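Local coordinates for protein lipolytic enzyme, G-D-S-L family (Bacteroides thetaiotaomicron, PDB 7BR2) that metabolises the drug diltiazem as a gut microbial serine esterase of the SGNH (GDSL) hydrolase family, at residues F16-T30 with I75-M89. Numbering follows the deposited sequence.
Sequences FKEGDRAVFLGNSIT and IFSKNPTVLMVTFGM
Arg21 closes one end of this strand pair by reaching side-on to a backbone carbonyl: NE and NH2 both donate to Lys78 O, at 3.1 and 2.9 Å, with the oxygen lying in the guanidinium plane. The bend at chi3 (65°) turns the guanidinium back toward the 78-79 backbone, where NE adds a weak bond to Asn79 O. A leucine in its place would probably leave Lys78 O without these two donors and the turn before strand 82-85 freer to shift. Beside it, Thr81 OG1 bridges two groups, donating to Asp20 OD1 (2.7 Å) and accepting from Arg21 N in a nearly straight bond (167°); Asp20 OD2 in turn receives Lys17 N across the type II turn. Strands 21-26 and 82-85 then run parallel, Val23 and Leu25 alternating in hydrogen bonds with Val82, Met84 and Thr86. On one face of the sheet Met84, its chain folded at chi2 and chi3, lays CE over the Phe24 ring, 3.8 Å from the centroid, in a CH-pi contact; the same methyl meets Phe16 CZ at 3.7 Å. On the opposite face the segments meet through aliphatic groups: Val23 CG2 packs on Pro80 CB (3.6 Å), and Ile75 CD1 touches both Val23 and Leu25. Past the strands, Asn27 N-caps the following helix through OD1, while its ND2 donates to two waters, weakly to the second; the first also accepts from Gly88 N, the second from Met89 N. Ser28 OG, hydrogen-bonded to His207 NE2, is consistent with a serine nucleophile just beyond the first strand of the parallel sheet, as in the SGNH-hydrolase alpha/beta/alpha fold.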
loop_
_atom_site.group_PDB
_atom_site.type_symbol
_atom_site.label_atom_id
_atom_site.label_comp_id
_atom_site.label_asym_id
_atom_site.label_seq_id
_atom_site.Cartn_x
_atom_site.Cartn_y
_atom_site.Cartn_z
ATOM N N PHE A 16 4.122 0.311 12.703
ATOM C CA PHE A 16 3.875 -1.049 13.165
ATOM C C PHE A 16 5.163 -1.629 13.759
ATOM O O PHE A 16 6.275 -1.269 13.355
ATOM C CB PHE A 16 3.372 -1.922 12.002
ATOM C CG PHE A 16 2.163 -1.355 11.275
ATOM C CD1 PHE A 16 1.119 -0.787 11.977
ATOM C CD2 PHE A 16 2.085 -1.391 9.884
ATOM C CE1 PHE A 16 0.005 -0.268 11.311
ATOM C CE2 PHE A 16 0.969 -0.872 9.208
ATOM C CZ PHE A 16 -0.068 -0.306 9.928
ATOM N N LYS A 17 5.014 -2.530 14.730
ATOM C CA LYS A 17 6.156 -3.174 15.385
ATOM C C LYS A 17 5.985 -4.694 15.322
ATOM O O LYS A 17 4.954 -5.198 14.872
ATOM C CB LYS A 17 6.333 -2.706 16.838
ATOM C CG LYS A 17 5.252 -3.204 17.784
ATOM C CD LYS A 17 5.477 -2.687 19.219
ATOM C CE LYS A 17 4.370 -3.141 20.195
ATOM N NZ LYS A 17 4.347 -4.624 20.437
ATOM N N GLU A 18 7.010 -5.428 15.771
ATOM C CA GLU A 18 7.022 -6.882 15.623
ATOM C C GLU A 18 5.749 -7.506 16.177
ATOM O O GLU A 18 5.297 -7.155 17.262
ATOM C CB GLU A 18 8.245 -7.487 16.312
ATOM C CG GLU A 18 8.336 -9.019 16.188
ATOM C CD GLU A 18 7.760 -9.796 17.380
ATOM O OE1 GLU A 18 7.222 -10.912 17.178
ATOM O OE2 GLU A 18 7.817 -9.286 18.517
ATOM N N GLY A 19 5.147 -8.403 15.396
ATOM C CA GLY A 19 3.968 -9.110 15.844
ATOM C C GLY A 19 2.644 -8.411 15.616
ATOM O O GLY A 19 1.601 -8.965 15.987
ATOM N N ASP A 20 2.646 -7.211 15.039
ATOM C CA ASP A 20 1.406 -6.486 14.795
ATOM C C ASP A 20 0.541 -7.225 13.773
ATOM O O ASP A 20 1.028 -7.987 12.934
ATOM C CB ASP A 20 1.713 -5.066 14.305
ATOM C CG ASP A 20 1.640 -4.022 15.418
ATOM O OD1 ASP A 20 0.923 -4.247 16.420
ATOM O OD2 ASP A 20 2.345 -2.988 15.306
ATOM N N ARG A 21 -0.761 -7.034 13.901
ATOM C CA ARG A 21 -1.754 -7.502 12.942
ATOM C C ARG A 21 -2.540 -6.263 12.514
ATOM O O ARG A 21 -3.433 -5.807 13.235
ATOM C CB ARG A 21 -2.640 -8.576 13.568
ATOM C CG ARG A 21 -1.854 -9.789 14.083
ATOM C CD ARG A 21 -2.707 -10.698 14.963
ATOM N NE ARG A 21 -3.819 -11.321 14.233
ATOM C CZ ARG A 21 -3.691 -12.335 13.374
ATOM N NH1 ARG A 21 -2.492 -12.852 13.095
ATOM N NH2 ARG A 21 -4.767 -12.826 12.777
ATOM N N ALA A 22 -2.159 -5.680 11.386
ATOM C CA ALA A 22 -2.729 -4.427 10.902
ATOM C C ALA A 22 -3.810 -4.732 9.874
ATOM O O ALA A 22 -3.506 -5.192 8.770
ATOM C CB ALA A 22 -1.636 -3.549 10.300
ATOM N N VAL A 23 -5.071 -4.460 10.221
ATOM C CA VAL A 23 -6.204 -4.711 9.335
ATOM C C VAL A 23 -6.657 -3.388 8.743
ATOM O O VAL A 23 -6.921 -2.429 9.483
ATOM C CB VAL A 23 -7.361 -5.393 10.080
ATOM C CG1 VAL A 23 -8.532 -5.624 9.126
ATOM C CG2 VAL A 23 -6.905 -6.709 10.729
ATOM N N PHE A 24 -6.768 -3.338 7.405
ATOM C CA PHE A 24 -7.220 -2.149 6.677
ATOM C C PHE A 24 -8.669 -2.349 6.250
ATOM O O PHE A 24 -8.940 -3.004 5.242
ATOM C CB PHE A 24 -6.336 -1.893 5.461
ATOM C CG PHE A 24 -4.976 -1.375 5.801
ATOM C CD1 PHE A 24 -3.942 -2.248 6.099
ATOM C CD2 PHE A 24 -4.725 -0.009 5.821
ATOM C CE1 PHE A 24 -2.665 -1.772 6.421
ATOM C CE2 PHE A 24 -3.469 0.475 6.128
ATOM C CZ PHE A 24 -2.432 -0.409 6.436
ATOM N N LEU A 25 -9.594 -1.765 7.005
ATOM C CA LEU A 25 -11.011 -1.906 6.711
ATOM C C LEU A 25 -11.444 -0.867 5.676
ATOM O O LEU A 25 -11.194 0.337 5.848
ATOM C CB LEU A 25 -11.817 -1.759 8.003
ATOM C CG LEU A 25 -13.315 -1.463 7.910
ATOM C CD1 LEU A 25 -14.037 -2.560 7.160
ATOM C CD2 LEU A 25 -13.866 -1.333 9.308
ATOM N N GLY A 26 -12.099 -1.314 4.607
ATOM C CA GLY A 26 -12.444 -0.332 3.592
ATOM C C GLY A 26 -13.445 -0.841 2.581
ATOM O O GLY A 26 -14.107 -1.862 2.786
ATOM N N ASN A 27 -13.553 -0.097 1.474
ATOM C CA ASN A 27 -14.471 -0.479 0.407
ATOM C C ASN A 27 -13.721 -1.046 -0.791
ATOM O O ASN A 27 -12.716 -1.754 -0.616
ATOM C CB ASN A 27 -15.352 0.709 -0.015
ATOM C CG ASN A 27 -14.552 1.955 -0.392
ATOM O OD1 ASN A 27 -13.376 1.873 -0.777
ATOM N ND2 ASN A 27 -15.206 3.117 -0.305
ATOM N N SER A 28 -14.201 -0.770 -2.015
ATOM C CA SER A 28 -13.570 -1.391 -3.174
ATOM C C SER A 28 -12.155 -0.894 -3.378
ATOM O O SER A 28 -11.322 -1.624 -3.923
ATOM C CB SER A 28 -14.371 -1.159 -4.452
ATOM O OG SER A 28 -14.759 0.192 -4.587
ATOM N N ILE A 29 -11.862 0.340 -2.980
ATOM C CA ILE A 29 -10.495 0.831 -3.117
ATOM C C ILE A 29 -9.541 -0.045 -2.311
ATOM O O ILE A 29 -8.469 -0.434 -2.792
ATOM C CB ILE A 29 -10.431 2.313 -2.701
ATOM C CG1 ILE A 29 -11.294 3.134 -3.673
ATOM C CG2 ILE A 29 -8.987 2.790 -2.661
ATOM C CD1 ILE A 29 -11.775 4.464 -3.130
ATOM N N THR A 30 -9.961 -0.426 -1.099
ATOM C CA THR A 30 -9.214 -1.372 -0.277
ATOM C C THR A 30 -9.323 -2.793 -0.823
ATOM O O THR A 30 -8.316 -3.495 -0.971
ATOM C CB THR A 30 -9.750 -1.320 1.150
ATOM O OG1 THR A 30 -9.591 0.005 1.665
ATOM C CG2 THR A 30 -9.049 -2.340 2.043
ATOM N N ILE A 75 -13.747 -8.548 10.615
ATOM C CA ILE A 75 -12.716 -7.607 11.042
ATOM C C ILE A 75 -12.161 -7.991 12.418
ATOM O O ILE A 75 -10.975 -8.284 12.562
ATOM C CB ILE A 75 -13.256 -6.158 11.036
ATOM C CG1 ILE A 75 -13.697 -5.778 9.620
ATOM C CG2 ILE A 75 -12.208 -5.200 11.526
ATOM C CD1 ILE A 75 -12.601 -5.852 8.586
ATOM N N PHE A 76 -13.001 -7.944 13.453
ATOM C CA PHE A 76 -12.567 -8.341 14.791
ATOM C C PHE A 76 -12.161 -9.812 14.830
ATOM O O PHE A 76 -11.393 -10.225 15.703
ATOM C CB PHE A 76 -13.683 -8.069 15.806
ATOM C CG PHE A 76 -14.068 -6.611 15.917
ATOM C CD1 PHE A 76 -13.224 -5.616 15.423
ATOM C CD2 PHE A 76 -15.273 -6.239 16.495
ATOM C CE1 PHE A 76 -13.576 -4.287 15.518
ATOM C CE2 PHE A 76 -15.630 -4.904 16.589
ATOM C CZ PHE A 76 -14.775 -3.926 16.103
ATOM N N SER A 77 -12.721 -10.620 13.923
ATOM C CA SER A 77 -12.368 -12.023 13.831
ATOM C C SER A 77 -10.906 -12.209 13.495
ATOM O O SER A 77 -10.352 -13.275 13.759
ATOM C CB SER A 77 -13.225 -12.706 12.760
ATOM O OG SER A 77 -13.059 -12.064 11.499
ATOM N N LYS A 78 -10.293 -11.223 12.852
ATOM C CA LYS A 78 -8.877 -11.272 12.523
ATOM C C LYS A 78 -7.998 -10.809 13.678
ATOM O O LYS A 78 -6.767 -10.800 13.546
ATOM C CB LYS A 78 -8.608 -10.435 11.266
ATOM C CG LYS A 78 -9.165 -11.032 9.970
ATOM C CD LYS A 78 -9.181 -10.018 8.824
ATOM C CE LYS A 78 -9.589 -10.672 7.498
ATOM N NZ LYS A 78 -10.919 -11.377 7.535
ATOM N N ASN A 79 -8.601 -10.411 14.796
ATOM C CA ASN A 79 -7.887 -9.944 15.966
ATOM C C ASN A 79 -6.837 -8.891 15.624
ATOM O O ASN A 79 -5.634 -9.114 15.775
ATOM C CB ASN A 79 -7.223 -11.125 16.702
ATOM C CG ASN A 79 -8.247 -12.041 17.378
ATOM O OD1 ASN A 79 -9.393 -11.657 17.671
ATOM N ND2 ASN A 79 -7.825 -13.275 17.624
ATOM N N PRO A 80 -7.258 -7.742 15.090
ATOM C CA PRO A 80 -6.286 -6.686 14.804
ATOM C C PRO A 80 -5.670 -6.159 16.091
ATOM O O PRO A 80 -6.339 -6.054 17.128
ATOM C CB PRO A 80 -7.130 -5.611 14.111
ATOM C CG PRO A 80 -8.497 -5.797 14.665
ATOM C CD PRO A 80 -8.639 -7.298 14.820
ATOM N N THR A 81 -4.363 -5.879 16.020
ATOM C CA THR A 81 -3.688 -5.032 16.994
ATOM C C THR A 81 -3.734 -3.569 16.576
ATOM O O THR A 81 -3.737 -2.677 17.435
ATOM C CB THR A 81 -2.226 -5.478 17.195
ATOM O OG1 THR A 81 -1.487 -5.320 15.978
ATOM C CG2 THR A 81 -2.129 -6.929 17.672
ATOM N N VAL A 82 -3.794 -3.316 15.272
ATOM C CA VAL A 82 -3.968 -1.985 14.704
ATOM C C VAL A 82 -5.031 -2.078 13.616
ATOM O O VAL A 82 -4.896 -2.880 12.688
ATOM C CB VAL A 82 -2.652 -1.425 14.121
ATOM C CG1 VAL A 82 -2.821 0.039 13.773
ATOM C CG2 VAL A 82 -1.505 -1.594 15.115
ATOM N N LEU A 83 -6.053 -1.229 13.703
ATOM C CA LEU A 83 -7.187 -1.244 12.779
ATOM C C LEU A 83 -7.281 0.114 12.094
ATOM O O LEU A 83 -7.441 1.140 12.763
ATOM C CB LEU A 83 -8.497 -1.562 13.511
ATOM C CG LEU A 83 -9.810 -1.508 12.707
ATOM C CD1 LEU A 83 -9.815 -2.531 11.601
ATOM C CD2 LEU A 83 -11.018 -1.699 13.600
ATOM N N MET A 84 -7.122 0.125 10.774
ATOM C CA MET A 84 -7.327 1.320 9.972
ATOM C C MET A 84 -8.732 1.294 9.379
ATOM O O MET A 84 -9.193 0.251 8.914
ATOM C CB MET A 84 -6.270 1.417 8.870
ATOM C CG MET A 84 -4.937 2.017 9.326
ATOM S SD MET A 84 -4.074 1.113 10.646
ATOM C CE MET A 84 -3.749 -0.470 9.865
ATOM N N VAL A 85 -9.419 2.437 9.422
ATOM C CA VAL A 85 -10.823 2.545 9.030
ATOM C C VAL A 85 -10.958 3.655 7.990
ATOM O O VAL A 85 -10.602 4.807 8.260
ATOM C CB VAL A 85 -11.735 2.813 10.241
ATOM C CG1 VAL A 85 -13.196 2.891 9.829
ATOM C CG2 VAL A 85 -11.529 1.754 11.330
ATOM N N THR A 86 -11.421 3.301 6.789
ATOM C CA THR A 86 -11.638 4.253 5.704
ATOM C C THR A 86 -12.957 3.946 5.005
ATOM O O THR A 86 -13.314 2.777 4.818
ATOM C CB THR A 86 -10.491 4.230 4.688
ATOM O OG1 THR A 86 -10.678 5.295 3.744
ATOM C CG2 THR A 86 -10.423 2.888 3.942
ATOM N N PHE A 87 -13.692 4.995 4.649
ATOM C CA PHE A 87 -14.998 4.847 4.016
ATOM C C PHE A 87 -15.411 6.204 3.472
ATOM O O PHE A 87 -14.739 7.217 3.694
ATOM C CB PHE A 87 -16.059 4.316 4.991
ATOM C CG PHE A 87 -16.412 5.282 6.085
ATOM C CD1 PHE A 87 -15.516 5.550 7.105
ATOM C CD2 PHE A 87 -17.635 5.935 6.083
ATOM C CE1 PHE A 87 -15.838 6.448 8.106
ATOM C CE2 PHE A 87 -17.962 6.826 7.078
ATOM C CZ PHE A 87 -17.063 7.085 8.093
ATOM N N GLY A 88 -16.522 6.224 2.739
ATOM C CA GLY A 88 -17.096 7.469 2.266
ATOM C C GLY A 88 -17.277 7.541 0.764
ATOM O O GLY A 88 -18.128 8.294 0.291
ATOM N N MET A 89 -16.459 6.819 -0.001
ATOM C CA MET A 89 -16.605 6.898 -1.452
ATOM C C MET A 89 -17.995 6.446 -1.894
ATOM O O MET A 89 -18.610 7.061 -2.778
ATOM C CB MET A 89 -15.515 6.088 -2.149
ATOM C CG MET A 89 -15.592 6.160 -3.679
ATOM S SD MET A 89 -15.363 7.807 -4.410
ATOM C CE MET A 89 -13.610 8.091 -4.167
HETATM O O HOH W 1 -17.294 4.056 1.023
HETATM O O HOH W 2 -14.094 5.384 0.745
#